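Hypothetical sugar kinase (Cytophaga hutchinsonii, PDB 3R8E) is probably a ROK-family sugar kinase with a ribonuclease H-like fold, expected to transfer phosphate from a nucleotide to a sugar. Local coordinates at residues A[128-133]-A[314-319]; A[213-218]-A[224-229]; A[236-241]-A[274-279]. One frame throughout, in Å; residues are numbered along the deposited sequence.

Contact 1: residues A[128-133]-A[314-319]; sequences AKCAAL and AGLIME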
loop_
_atom_site.group_PDB
_atom_site.type_symbol
_atom_site.label_atom_id
_atom_site.label_comp_id
_atom_site.label_asym_id
_atom_site.label_seq_id
_atom_site.Cartn_x
_atom_site.Cartn_y
_atom_site.Cartn_z
ATOM N N ALA A 128 15.092 3.637 6.000
ATOM C CA ALA A 128 13.811 3.498 6.709
ATOM C C ALA A 128 13.416 2.022 6.828
ATOM O O ALA A 128 12.814 1.623 7.829
ATOM C CB ALA A 128 12.723 4.287 6.001
ATOM N N LYS A 129 13.778 1.204 5.807
ATOM C CA LYS A 129 13.556 -0.236 5.826
ATOM C C LYS A 129 14.506 -0.870 6.850
ATOM O O LYS A 129 14.103 -1.769 7.585
ATOM C CB LYS A 129 13.748 -0.844 4.429
ATOM C CG LYS A 129 12.680 -0.379 3.457
ATOM C CD LYS A 129 12.826 -1.062 2.090
ATOM C CE LYS A 129 11.714 -0.668 1.142
ATOM N NZ LYS A 129 11.763 0.779 0.793
ATOM N N CYS A 130 15.766 -0.380 6.907
ATOM C CA CYS A 130 16.748 -0.837 7.901
ATOM C C CYS A 130 16.197 -0.645 9.298
ATOM O O CYS A 130 16.303 -1.551 10.111
ATOM C CB CYS A 130 18.069 -0.099 7.742
ATOM S SG CYS A 130 19.094 -0.731 6.403
ATOM N N ALA A 131 15.602 0.527 9.577
ATOM C CA ALA A 131 15.044 0.831 10.904
ATOM C C ALA A 131 13.978 -0.205 11.306
ATOM O O ALA A 131 13.997 -0.659 12.445
ATOM C CB ALA A 131 14.466 2.235 10.931
ATOM N N ALA A 132 13.105 -0.627 10.361
ATOM C CA ALA A 132 12.110 -1.676 10.645
ATOM C C ALA A 132 12.816 -2.991 10.972
ATOM O O ALA A 132 12.451 -3.656 11.939
ATOM C CB ALA A 132 11.177 -1.866 9.462
ATOM N N LEU A 133 13.868 -3.342 10.188
ATOM C CA LEU A 133 14.642 -4.564 10.423
ATOM C C LEU A 133 15.357 -4.505 11.792
ATOM O O LEU A 133 15.449 -5.527 12.477
ATOM C CB LEU A 133 15.642 -4.790 9.275
ATOM C CG LEU A 133 16.313 -6.164 9.206
ATOM C CD1 LEU A 133 15.300 -7.281 8.917
ATOM C CD2 LEU A 133 17.401 -6.176 8.157
ATOM N N ALA A 314 23.331 -3.297 10.161
ATOM C CA ALA A 314 24.150 -4.433 10.585
ATOM C C ALA A 314 23.354 -5.745 10.451
ATOM O O ALA A 314 23.919 -6.764 10.059
ATOM C CB ALA A 314 24.604 -4.243 12.021
ATOM N N GLY A 315 22.045 -5.674 10.724
ATOM C CA GLY A 315 21.103 -6.788 10.638
ATOM C C GLY A 315 21.036 -7.445 9.273
ATOM O O GLY A 315 20.728 -8.636 9.183
ATOM N N LEU A 316 21.354 -6.680 8.201
ATOM C CA LEU A 316 21.391 -7.177 6.814
ATOM C C LEU A 316 22.403 -8.314 6.672
ATOM O O LEU A 316 22.117 -9.304 6.001
ATOM C CB LEU A 316 21.754 -6.056 5.813
ATOM C CG LEU A 316 20.851 -4.824 5.723
ATOM C CD1 LEU A 316 21.527 -3.723 4.915
ATOM C CD2 LEU A 316 19.494 -5.166 5.123
ATOM N N ILE A 317 23.577 -8.165 7.325
ATOM C CA ILE A 317 24.692 -9.122 7.309
ATOM C C ILE A 317 24.327 -10.391 8.107
ATOM O O ILE A 317 24.730 -11.486 7.715
ATOM C CB ILE A 317 25.990 -8.436 7.835
ATOM C CG1 ILE A 317 26.357 -7.159 7.015
ATOM C CG2 ILE A 317 27.180 -9.411 7.957
ATOM C CD1 ILE A 317 26.777 -7.357 5.502
HETATM N N MSE A 318 23.547 -10.237 9.196
HETATM C CA MSE A 318 23.077 -11.327 10.062
HETATM C C MSE A 318 22.168 -12.320 9.314
HETATM O O MSE A 318 22.200 -13.513 9.620
HETATM C CB MSE A 318 22.309 -10.760 11.264
HETATM C CG MSE A 318 23.198 -10.163 12.341
HETATM SE SE MSE A 318 22.184 -9.052 13.597
HETATM C CE MSE A 318 20.899 -10.392 14.283
ATOM N N GLU A 319 21.353 -11.822 8.357
ATOM C CA GLU A 319 20.422 -12.621 7.555
ATOM C C GLU A 319 21.163 -13.553 6.590
ATOM O O GLU A 319 22.196 -13.185 6.032
ATOM C CB GLU A 319 19.468 -11.707 6.771
#

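Contact 2: residues A[213-218]-A[224-229]; sequences SSLHTI and KVIADH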
loop_
_atom_site.group_PDB
_atom_site.type_symbol
_atom_site.label_atom_id
_atom_site.label_comp_id
_atom_site.label_asym_id
_atom_site.label_seq_id
_atom_site.Cartn_x
_atom_site.Cartn_y
_atom_site.Cartn_z
ATOM N N SER A 213 -2.745 30.355 25.409
ATOM C CA SER A 213 -1.694 29.339 25.383
ATOM C C SER A 213 -0.435 29.761 26.149
ATOM O O SER A 213 -0.147 30.950 26.280
ATOM C CB SER A 213 -1.327 28.986 23.944
ATOM O OG SER A 213 -0.412 27.904 23.902
ATOM N N SER A 214 0.311 28.759 26.642
ATOM C CA SER A 214 1.552 28.886 27.406
ATOM C C SER A 214 2.808 28.775 26.517
ATOM O O SER A 214 3.915 29.035 26.997
ATOM C CB SER A 214 1.599 27.813 28.491
ATOM O OG SER A 214 1.441 26.514 27.940
ATOM N N LEU A 215 2.645 28.387 25.234
ATOM C CA LEU A 215 3.763 28.225 24.296
ATOM C C LEU A 215 4.352 29.566 23.811
ATOM O O LEU A 215 5.481 29.576 23.313
ATOM C CB LEU A 215 3.335 27.377 23.087
ATOM C CG LEU A 215 3.172 25.876 23.343
ATOM C CD1 LEU A 215 2.297 25.239 22.284
ATOM C CD2 LEU A 215 4.522 25.174 23.419
ATOM N N HIS A 216 3.612 30.682 23.974
ATOM C CA HIS A 216 4.015 32.037 23.564
ATOM C C HIS A 216 5.347 32.510 24.187
ATOM O O HIS A 216 6.024 33.356 23.595
ATOM C CB HIS A 216 2.916 33.054 23.923
ATOM C CG HIS A 216 1.656 32.909 23.124
ATOM N ND1 HIS A 216 1.578 33.343 21.811
ATOM C CD2 HIS A 216 0.450 32.419 23.493
ATOM C CE1 HIS A 216 0.339 33.091 21.422
ATOM N NE2 HIS A 216 -0.376 32.530 22.397
ATOM N N THR A 217 5.711 31.970 25.369
ATOM C CA THR A 217 6.904 32.325 26.150
ATOM C C THR A 217 8.222 31.808 25.530
ATOM O O THR A 217 9.216 32.537 25.530
ATOM C CB THR A 217 6.761 31.775 27.587
ATOM O OG1 THR A 217 5.424 31.975 28.054
ATOM C CG2 THR A 217 7.760 32.394 28.564
ATOM N N ILE A 218 8.228 30.553 25.046
ATOM C CA ILE A 218 9.388 29.833 24.501
ATOM C C ILE A 218 10.027 30.560 23.296
ATOM O O ILE A 218 9.320 31.097 22.439
ATOM C CB ILE A 218 8.984 28.367 24.141
ATOM C CG1 ILE A 218 8.177 27.675 25.284
ATOM C CG2 ILE A 218 10.180 27.508 23.689
ATOM C CD1 ILE A 218 8.885 27.519 26.707
ATOM N N LYS A 224 9.456 18.215 21.519
ATOM C CA LYS A 224 9.637 18.021 22.964
ATOM C C LYS A 224 8.958 19.139 23.782
ATOM O O LYS A 224 8.251 18.829 24.742
ATOM C CB LYS A 224 11.135 17.935 23.313
ATOM C CG LYS A 224 11.415 17.415 24.723
ATOM C CD LYS A 224 12.905 17.414 25.040
ATOM C CE LYS A 224 13.206 16.888 26.425
ATOM N NZ LYS A 224 12.855 17.870 27.488
ATOM N N VAL A 225 9.148 20.419 23.389
ATOM C CA VAL A 225 8.561 21.581 24.071
ATOM C C VAL A 225 7.020 21.555 23.930
ATOM O O VAL A 225 6.327 21.736 24.931
ATOM C CB VAL A 225 9.185 22.922 23.585
ATOM C CG1 VAL A 225 8.375 24.130 24.049
ATOM C CG2 VAL A 225 10.634 23.051 24.051
ATOM N N ILE A 226 6.491 21.286 22.712
ATOM C CA ILE A 226 5.040 21.231 22.464
ATOM C C ILE A 226 4.422 20.044 23.255
ATOM O O ILE A 226 3.301 20.167 23.753
ATOM C CB ILE A 226 4.707 21.197 20.939
ATOM C CG1 ILE A 226 5.335 22.425 20.221
ATOM C CG2 ILE A 226 3.183 21.166 20.691
ATOM C CD1 ILE A 226 5.625 22.260 18.717
ATOM N N ALA A 227 5.180 18.941 23.426
ATOM C CA ALA A 227 4.748 17.776 24.205
ATOM C C ALA A 227 4.751 18.098 25.708
ATOM O O ALA A 227 3.801 17.739 26.408
ATOM C CB ALA A 227 5.650 16.584 23.921
ATOM N N ASP A 228 5.806 18.797 26.198
ATOM C CA ASP A 228 5.937 19.183 27.612
ATOM C C ASP A 228 4.794 20.105 28.052
ATOM O O ASP A 228 4.279 19.939 29.156
ATOM C CB ASP A 228 7.303 19.841 27.888
ATOM C CG ASP A 228 8.485 18.878 27.915
ATOM O OD1 ASP A 228 8.257 17.650 28.052
ATOM O OD2 ASP A 228 9.637 19.353 27.808
ATOM N N HIS A 229 4.369 21.036 27.177
ATOM C CA HIS A 229 3.265 21.952 27.455
ATOM C C HIS A 229 1.913 21.232 27.388
ATOM O O HIS A 229 0.996 21.610 28.116
ATOM C CB HIS A 229 3.300 23.155 26.505
ATOM C CG HIS A 229 4.379 24.136 26.841
ATOM N ND1 HIS A 229 5.713 23.851 26.610
ATOM C CD2 HIS A 229 4.285 25.376 27.374
ATOM C CE1 HIS A 229 6.383 24.916 27.017
ATOM N NE2 HIS A 229 5.565 25.862 27.476
#

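Contact 3: residues A[236-241]-A[274-279]; sequences LALAVW and FDYFVP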
loop_
_atom_site.group_PDB
_atom_site.type_symbol
_atom_site.label_atom_id
_atom_site.label_comp_id
_atom_site.label_asym_id
_atom_site.label_seq_id
_atom_site.Cartn_x
_atom_site.Cartn_y
_atom_site.Cartn_z
ATOM N N LEU A 236 -4.172 24.544 23.596
ATOM C CA LEU A 236 -3.608 24.716 22.250
ATOM C C LEU A 236 -2.656 23.564 21.895
ATOM O O LEU A 236 -2.800 22.972 20.821
ATOM C CB LEU A 236 -2.883 26.070 22.131
ATOM C CG LEU A 236 -2.514 26.527 20.713
ATOM C CD1 LEU A 236 -2.869 27.981 20.501
ATOM C CD2 LEU A 236 -1.036 26.294 20.419
ATOM N N ALA A 237 -1.690 23.255 22.792
ATOM C CA ALA A 237 -0.701 22.189 22.600
ATOM C C ALA A 237 -1.368 20.820 22.422
ATOM O O ALA A 237 -0.936 20.054 21.563
ATOM C CB ALA A 237 0.270 22.151 23.771
ATOM N N LEU A 238 -2.441 20.538 23.196
ATOM C CA LEU A 238 -3.204 19.287 23.124
ATOM C C LEU A 238 -3.967 19.179 21.798
ATOM O O LEU A 238 -4.015 18.094 21.210
ATOM C CB LEU A 238 -4.179 19.169 24.312
ATOM C CG LEU A 238 -3.578 18.769 25.668
ATOM C CD1 LEU A 238 -4.466 19.221 26.809
ATOM C CD2 LEU A 238 -3.343 17.261 25.761
ATOM N N ALA A 239 -4.545 20.306 21.323
ATOM C CA ALA A 239 -5.304 20.389 20.069
ATOM C C ALA A 239 -4.398 20.175 18.854
ATOM O O ALA A 239 -4.832 19.545 17.886
ATOM C CB ALA A 239 -6.010 21.732 19.967
ATOM N N VAL A 240 -3.143 20.682 18.913
ATOM C CA VAL A 240 -2.146 20.518 17.845
ATOM C C VAL A 240 -1.833 19.021 17.677
ATOM O O VAL A 240 -1.926 18.516 16.555
ATOM C CB VAL A 240 -0.865 21.364 18.090
ATOM C CG1 VAL A 240 0.300 20.899 17.217
ATOM C CG2 VAL A 240 -1.138 22.848 17.863
ATOM N N TRP A 241 -1.517 18.311 18.787
ATOM C CA TRP A 241 -1.208 16.878 18.740
ATOM C C TRP A 241 -2.427 16.057 18.314
ATOM O O TRP A 241 -2.264 15.086 17.577
ATOM C CB TRP A 241 -0.646 16.361 20.073
ATOM C CG TRP A 241 0.724 16.879 20.409
ATOM C CD1 TRP A 241 1.071 17.606 21.509
ATOM C CD2 TRP A 241 1.929 16.709 19.643
ATOM N NE1 TRP A 241 2.416 17.892 21.484
ATOM C CE2 TRP A 241 2.962 17.379 20.335
ATOM C CE3 TRP A 241 2.235 16.058 18.433
ATOM C CZ2 TRP A 241 4.279 17.421 19.859
ATOM C CZ3 TRP A 241 3.543 16.091 17.968
ATOM C CH2 TRP A 241 4.548 16.766 18.678
ATOM N N PHE A 274 3.646 10.633 21.967
ATOM C CA PHE A 274 2.813 9.445 21.739
ATOM C C PHE A 274 1.442 9.559 22.421
ATOM O O PHE A 274 0.422 9.468 21.748
ATOM C CB PHE A 274 3.551 8.193 22.256
ATOM C CG PHE A 274 2.937 6.855 21.913
ATOM C CD1 PHE A 274 1.959 6.291 22.728
ATOM C CD2 PHE A 274 3.372 6.136 20.807
ATOM C CE1 PHE A 274 1.399 5.047 22.416
ATOM C CE2 PHE A 274 2.820 4.889 20.502
ATOM C CZ PHE A 274 1.837 4.354 21.307
ATOM N N ASP A 275 1.418 9.811 23.744
ATOM C CA ASP A 275 0.185 9.884 24.526
ATOM C C ASP A 275 -0.793 10.980 24.076
ATOM O O ASP A 275 -1.990 10.857 24.343
ATOM C CB ASP A 275 0.517 10.090 26.015
ATOM C CG ASP A 275 1.306 8.955 26.650
ATOM O OD1 ASP A 275 1.292 7.829 26.093
ATOM O OD2 ASP A 275 1.911 9.183 27.722
ATOM N N TYR A 276 -0.301 12.031 23.399
ATOM C CA TYR A 276 -1.133 13.166 23.006
ATOM C C TYR A 276 -1.666 13.069 21.563
ATOM O O TYR A 276 -2.717 13.655 21.291
ATOM C CB TYR A 276 -0.368 14.484 23.236
ATOM C CG TYR A 276 0.346 14.484 24.574
ATOM C CD1 TYR A 276 -0.371 14.502 25.768
ATOM C CD2 TYR A 276 1.727 14.329 24.647
ATOM C CE1 TYR A 276 0.272 14.412 27.000
ATOM C CE2 TYR A 276 2.381 14.235 25.874
ATOM C CZ TYR A 276 1.649 14.275 27.048
ATOM O OH TYR A 276 2.290 14.173 28.257
ATOM N N PHE A 277 -0.991 12.331 20.659
ATOM C CA PHE A 277 -1.491 12.205 19.282
ATOM C C PHE A 277 -2.097 10.811 18.983
ATOM O O PHE A 277 -2.929 10.710 18.083
ATOM C CB PHE A 277 -0.422 12.577 18.229
ATOM C CG PHE A 277 0.741 11.635 18.016
ATOM C CD1 PHE A 277 0.607 10.506 17.213
ATOM C CD2 PHE A 277 2.002 11.942 18.512
ATOM C CE1 PHE A 277 1.691 9.654 16.991
ATOM C CE2 PHE A 277 3.087 11.088 18.286
ATOM C CZ PHE A 277 2.922 9.946 17.530
ATOM N N VAL A 278 -1.697 9.750 19.719
ATOM C CA VAL A 278 -2.203 8.384 19.474
ATOM C C VAL A 278 -3.746 8.278 19.717
ATOM O O VAL A 278 -4.383 7.614 18.900
ATOM C CB VAL A 278 -1.389 7.293 20.235
ATOM C CG1 VAL A 278 -2.077 5.925 20.198
ATOM C CG2 VAL A 278 0.016 7.183 19.647
ATOM N N PRO A 279 -4.400 8.926 20.721
ATOM C CA PRO A 279 -5.865 8.779 20.836
ATOM C C PRO A 279 -6.613 9.151 19.550
ATOM O O PRO A 279 -7.446 8.363 19.112
ATOM C CB PRO A 279 -6.226 9.713 21.994
ATOM C CG PRO A 279 -5.006 9.742 22.825
ATOM C CD PRO A 279 -3.875 9.747 21.835
HETATM O O HOH W 1 -3.821 15.825 22.520
#

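Contact 1: residues A[128-133]-A[314-319]
L133 holds CG anti to its own backbone N (chi1 -167°), whereas L316 swings CG back beside its N and anti to the carbonyl carbon (chi1 -60°); these two settings send the leucines across the gap between helix 127-138 and helix 308-318. Their branches meet obliquely, CD2 of L133 lying 3.8 Å from CD2 of L316. The other methyl of L316 serves a second partner: its CD1 comes within 4.1 Å of SG of C130, one helical turn before L133. The fork of L316 is thus shared, one prong to a leucine methyl and one to a sulfur. G315 contributes only backbone. With no side chain in the way, CD2 of L133 settles 4.0 Å from C of G315, where the CA atoms of L133 and G315 are 6.8 Å apart. The short helical segments run at 63° to each other, their axes approaching to 9.9 Å. Both helices also touch strands of one mixed sheet: C130 and L316 each touch E125 of strand 121-126, and A314 rests on I21 of strand 21-25. The contact therefore packs the C-terminal helix of the chain against the helix that directly follows strand 121-126. Methyl groups, one sulfur and the G315-L316 peptide meet here, with no polar bond between the segments, so the fit depends on shape and on burial of apolar surface rather than on directional bonding.

Contact 2: residues A[213-218]-A[224-229]
A loop packed on the helix that follows it forms this contact: the helically wound turn 214-217, in the connection from helix 194-207, folds back so that L215 meets one face of the H229 ring of helix 223-231, and S214 and I218 its edge. The imidazole is held from within its own helix. H229 ND1 donates to V225 O at 2.8 Å with an N-H...O angle of 155°; the acceptor lies near the ring plane, while the donor stands above the carbonyl plane of V225. H229 N reaches the same oxygen from the opposite face, so one carbonyl receives both the backbone and the side-chain N-H of a single residue. This bond fixes the rotation of the ring and presents one face to the loop. L215 CD2 sits over that face in a CH-pi contact, 3.7 Å from the ring centroid and displaced toward the rim. Beside it, I218 and V225 reach toward each other tip to tip, with I218 CG1 3.8 Å from V225 CG1, and I218 CD1 approaches the ring edge at H229 CE1 (3.6 Å). With an alanine here in place of H229, L215 CD2 would probably lose the surface it rests on, and a gap would be likely to open beside S214 and I218. Hydrogen bonds from S213 OG and S214 N to D234 hold the start of the turn. S214 OG, placed between its backbone N and carbonyl carbon (chi1 55°), lies at the ring edge, 3.1 Å from H229 CD2.

Contact 3: residues A[236-241]-A[274-279]
One water molecule joins L238 and Y276 by giving both of its hydrogens to main-chain carbonyls, with its oxygen 2.6 Å from L238 O and 2.7 Å from Y276 O. It bridges two helices whose backbones are not directly bonded to each other. Beside this bridge the helices close up: the CA atoms of W241 and F277 are 4.7 Å apart, and W241 O receives a CA-H...O contact from F277 CA at 3.4 Å. F277 CB also sits against that oxygen. With its CG between backbone N and carbonyl carbon (chi1 71°), F277 turns its ring away from the interface, and only the CD2 corner comes within 4.1 Å of W241 CE3. Y276 meets the tryptophan mainly through its root, Y276 CB lying 3.7 Å from W241 CB, whereas its ring and the five-membered ring of W241 are inclined at 36° with centroids 6.0 Å apart, an oblique pair. L238 CD2 adds a methyl near Y276 CD1. The short helical segments diverge at 54°, so close packing is concentrated around W241. Beyond it, helix 235-259 leans on two others: W241 touches A230 of helix 223-231 and L197 of helix 194-207, and its NE1 makes a weak hydrogen bond to I226 O. F277 and V278 also pack on L266, seating helix 274-288 against strand 263-267 of the five-stranded mixed sheet.

In the fold
From the N terminus, the chain builds the sheet containing strands 21-25 and 121-126 and enters helix 127-138, where contact 1 opens. Its loop closes only at helix 308-318, returning the C-terminal end to the early sheet. Contacts 2 and 3 are both nested within that span and follow each other in series: contact 2 closes a short loop at helix 223-231, and contact 3 then joins helix 235-259 to helix 274-288, with strand 263-267 between them in the chain. Contacts 2 and 3 touch, with centres about 13 Å apart, in one helical cluster, whereas contact 1 lies across the chain's centre, its centre about 36 Å and about 31 Å from theirs.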